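Local coordinates for RabGDI protein (PDB 3P1W) that probably acts as a Rab GDP-dissociation inhibitor, holding Rab GTPases in their GDP-bound form and controlling their cycling between membranes and cytosol, at residues Q325-C329 against S432-T436. Numbering follows the deposited sequence.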
ATOM      1  N   GLN A 325      13.018   7.305   6.773  1.00 18.64           N
ATOM      2  CA  GLN A 325      11.818   7.412   7.622  1.00 18.04           C
ATOM      3  C   GLN A 325      10.612   7.752   6.757  1.00 16.80           C
ATOM      4  O   GLN A 325      10.759   8.331   5.683  1.00 16.74           O
ATOM      5  CB  GLN A 325      11.979   8.525   8.678  1.00 18.87           C
ATOM      6  CG  GLN A 325      13.055   8.274   9.728  1.00 22.34           C
ATOM      7  CD  GLN A 325      12.969   9.230  10.890  1.00 26.99           C
ATOM      8  OE1 GLN A 325      13.010  10.434  10.707  1.00 28.16           O
ATOM      9  NE2 GLN A 325      12.869   8.691  12.099  1.00 29.86           N
ATOM     10  N   VAL A 326       9.436   7.413   7.264  1.00 15.50           N
ATOM     11  CA  VAL A 326       8.153   7.748   6.647  1.00 14.70           C
ATOM     12  C   VAL A 326       7.356   8.609   7.642  1.00 15.50           C
ATOM     13  O   VAL A 326       7.445   8.387   8.854  1.00 16.17           O
ATOM     14  CB  VAL A 326       7.378   6.484   6.231  1.00 14.97           C
ATOM     15  CG1 VAL A 326       7.155   5.489   7.441  1.00 14.85           C
ATOM     16  CG2 VAL A 326       6.022   6.882   5.623  1.00 14.35           C
ATOM     17  N   ILE A 327       6.621   9.622   7.140  1.00 14.92           N
ATOM     18  CA  ILE A 327       5.683  10.377   7.946  1.00 13.93           C
ATOM     19  C   ILE A 327       4.299  10.116   7.400  1.00 13.51           C
ATOM     20  O   ILE A 327       4.098  10.058   6.168  1.00 13.05           O
ATOM     21  CB  ILE A 327       6.038  11.903   7.978  1.00 14.70           C
ATOM     22  CG1 ILE A 327       5.025  12.667   8.835  1.00 15.82           C
ATOM     23  CG2 ILE A 327       6.164  12.486   6.529  1.00 13.23           C
ATOM     24  CD1 ILE A 327       5.490  14.134   9.184  1.00 19.17           C
ATOM     25  N   ARG A 328       3.377   9.833   8.309  1.00 12.89           N
ATOM     26  CA  ARG A 328       1.962   9.763   8.013  1.00 13.90           C
ATOM     27  C   ARG A 328       1.201  10.669   8.943  1.00 14.30           C
ATOM     28  O   ARG A 328       1.423  10.672  10.150  1.00 15.02           O
ATOM     29  CB  ARG A 328       1.399   8.323   8.133  1.00 13.61           C
ATOM     30  CG  ARG A 328       2.050   7.338   7.210  1.00 13.96           C
ATOM     31  CD  ARG A 328       1.355   6.002   7.153  1.00 15.57           C
ATOM     32  NE  ARG A 328       2.095   5.115   6.258  1.00 14.12           N
ATOM     33  CZ  ARG A 328       3.172   4.392   6.617  1.00 16.23           C
ATOM     34  NH1 ARG A 328       3.605   4.389   7.870  1.00 16.43           N
ATOM     35  NH2 ARG A 328       3.805   3.656   5.726  1.00 15.92           N
ATOM     36  N   CYS A 329       0.312  11.466   8.355  1.00 14.97           N
ATOM     37  CA  CYS A 329      -0.503  12.405   9.090  1.00 16.03           C
ATOM     38  C   CYS A 329      -1.945  12.078   8.801  1.00 17.04           C
ATOM     39  O   CYS A 329      -2.415  12.264   7.682  1.00 16.09           O
ATOM     40  CB  CYS A 329      -0.207  13.853   8.661  1.00 16.87           C
ATOM     41  SG  CYS A 329      -1.085  15.030   9.746  1.00 20.33           S
ATOM     42  N   SER A 432       9.680  -2.563   6.350  1.00 16.77           N
ATOM     43  CA  SER A 432       8.708  -1.631   6.885  1.00 16.07           C
ATOM     44  C   SER A 432       7.789  -1.175   5.757  1.00 16.49           C
ATOM     45  O   SER A 432       8.210  -1.163   4.605  1.00 16.01           O
ATOM     46  CB  SER A 432       9.399  -0.421   7.478  1.00 16.27           C
ATOM     47  OG  SER A 432      10.403  -0.820   8.393  1.00 16.12           O
ATOM     48  N   TYR A 433       6.547  -0.830   6.105  1.00 14.91           N
ATOM     49  CA  TYR A 433       5.576  -0.304   5.128  1.00 14.89           C
ATOM     50  C   TYR A 433       6.051   1.070   4.647  1.00 14.86           C
ATOM     51  O   TYR A 433       6.411   1.921   5.453  1.00 13.62           O
ATOM     52  CB  TYR A 433       4.151  -0.227   5.699  1.00 14.62           C
ATOM     53  CG  TYR A 433       3.637  -1.582   6.066  1.00 15.59           C
ATOM     54  CD1 TYR A 433       3.023  -2.399   5.133  1.00 16.35           C
ATOM     55  CD2 TYR A 433       3.888  -2.097   7.333  1.00 16.15           C
ATOM     56  CE1 TYR A 433       2.637  -3.676   5.466  1.00 18.35           C
ATOM     57  CE2 TYR A 433       3.506  -3.375   7.674  1.00 18.77           C
ATOM     58  CZ  TYR A 433       2.879  -4.151   6.737  1.00 18.77           C
ATOM     59  OH  TYR A 433       2.534  -5.433   7.074  1.00 19.09           O
ATOM     60  N   ASP A 434       6.062   1.236   3.326  1.00 14.95           N
ATOM     61  CA  ASP A 434       6.499   2.515   2.708  1.00 15.02           C
ATOM     62  C   ASP A 434       5.351   3.509   2.560  1.00 14.43           C
ATOM     63  O   ASP A 434       4.191   3.243   2.910  1.00 14.26           O
ATOM     64  CB  ASP A 434       7.236   2.231   1.384  1.00 15.84           C
ATOM     65  CG  ASP A 434       6.316   1.763   0.279  1.00 15.70           C
ATOM     66  OD1 ASP A 434       5.090   2.020   0.335  1.00 17.20           O
ATOM     67  OD2 ASP A 434       6.811   1.144  -0.687  1.00 18.44           O
ATOM     68  N   ALA A 435       5.688   4.708   2.071  1.00 14.25           N
ATOM     69  CA  ALA A 435       4.746   5.797   1.986  1.00 13.60           C
ATOM     70  C   ALA A 435       3.634   5.603   0.946  1.00 13.50           C
ATOM     71  O   ALA A 435       2.682   6.377   0.951  1.00 14.37           O
ATOM     72  CB  ALA A 435       5.508   7.134   1.678  1.00 13.53           C
ATOM     73  N   THR A 436       3.737   4.617   0.053  1.00 13.59           N
ATOM     74  CA  THR A 436       2.745   4.529  -1.047  1.00 13.72           C
ATOM     75  C   THR A 436       1.314   4.344  -0.483  1.00 14.53           C
ATOM     76  O   THR A 436       1.140   3.739   0.557  1.00 15.19           O
ATOM     77  CB  THR A 436       3.077   3.425  -2.050  1.00 14.84           C
ATOM     78  OG1 THR A 436       3.103   2.139  -1.403  1.00 14.25           O
ATOM     79  CG2 THR A 436       4.471   3.664  -2.700  1.00 13.99           C
TER
HETATM   80  O   HOH W   1       1.302   4.607   3.561  1.00 16.01           O
HETATM   81  O   HOH W   2       5.711   2.375   8.098  1.00 17.17           O
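Arg328, on the strand 320-333 of the large mixed sheet, reaches across to Tyr433 and Asp434 in the loop that leads from strand 427-429 of the other large sheet into helix 440-454, so the contact ties the two sheet-bearing parts of the GDI fold together. Both N-H groups of Arg328 NH2 are used, one for each carbonyl oxygen. NH2 lies 2.9 Å from Asp434 O. The bond from NH2 to Tyr433 O measures 3.1 Å, and both are somewhat bent. Both oxygens sit at the guanidinium edge, near its plane, yet NH2 stands above each carbonyl plane, so neither bond follows a lone pair. CG anti to the carbonyl carbon (chi1 -60°), with the chain then extended from CG to NE, carries the group there. Two waters lie in plane at the same edge: water 1 accepts from Arg328 NE and donates to Thr436 O, while water 2 accepts from Arg328 NH1 and donates to Tyr433 O at 2.8 Å.

Val326 supplies the apolar half. Its CG2, anti to the backbone N, lies 3.8 Å above the guanidinium plane, over its centre, and also meets Ala435 CB at 4.0 Å. Asp434 CB points away from the strand; OD1 takes Thr436 N from above the carboxylate plane (2.9 Å), an Asx turn, and Thr436 OG1 by its syn lone pair. Tyr433 leads its ring away from the strand, where OH hydrogen-bonds to Lys31 N and the ring makes a cation-pi contact with the same residue.

In-plane bonds along the edge and a methyl over one face should limit guanidinium rotation. Main-chain oxygens probably stabilise the Arg328 cation, whereas the Asp434 carboxylate is engaged with Thr436, Lys94 and Thr441; Arg328 NH2 stays 5.8 Å from Asp434 OD1, so the two charges make no salt bridge.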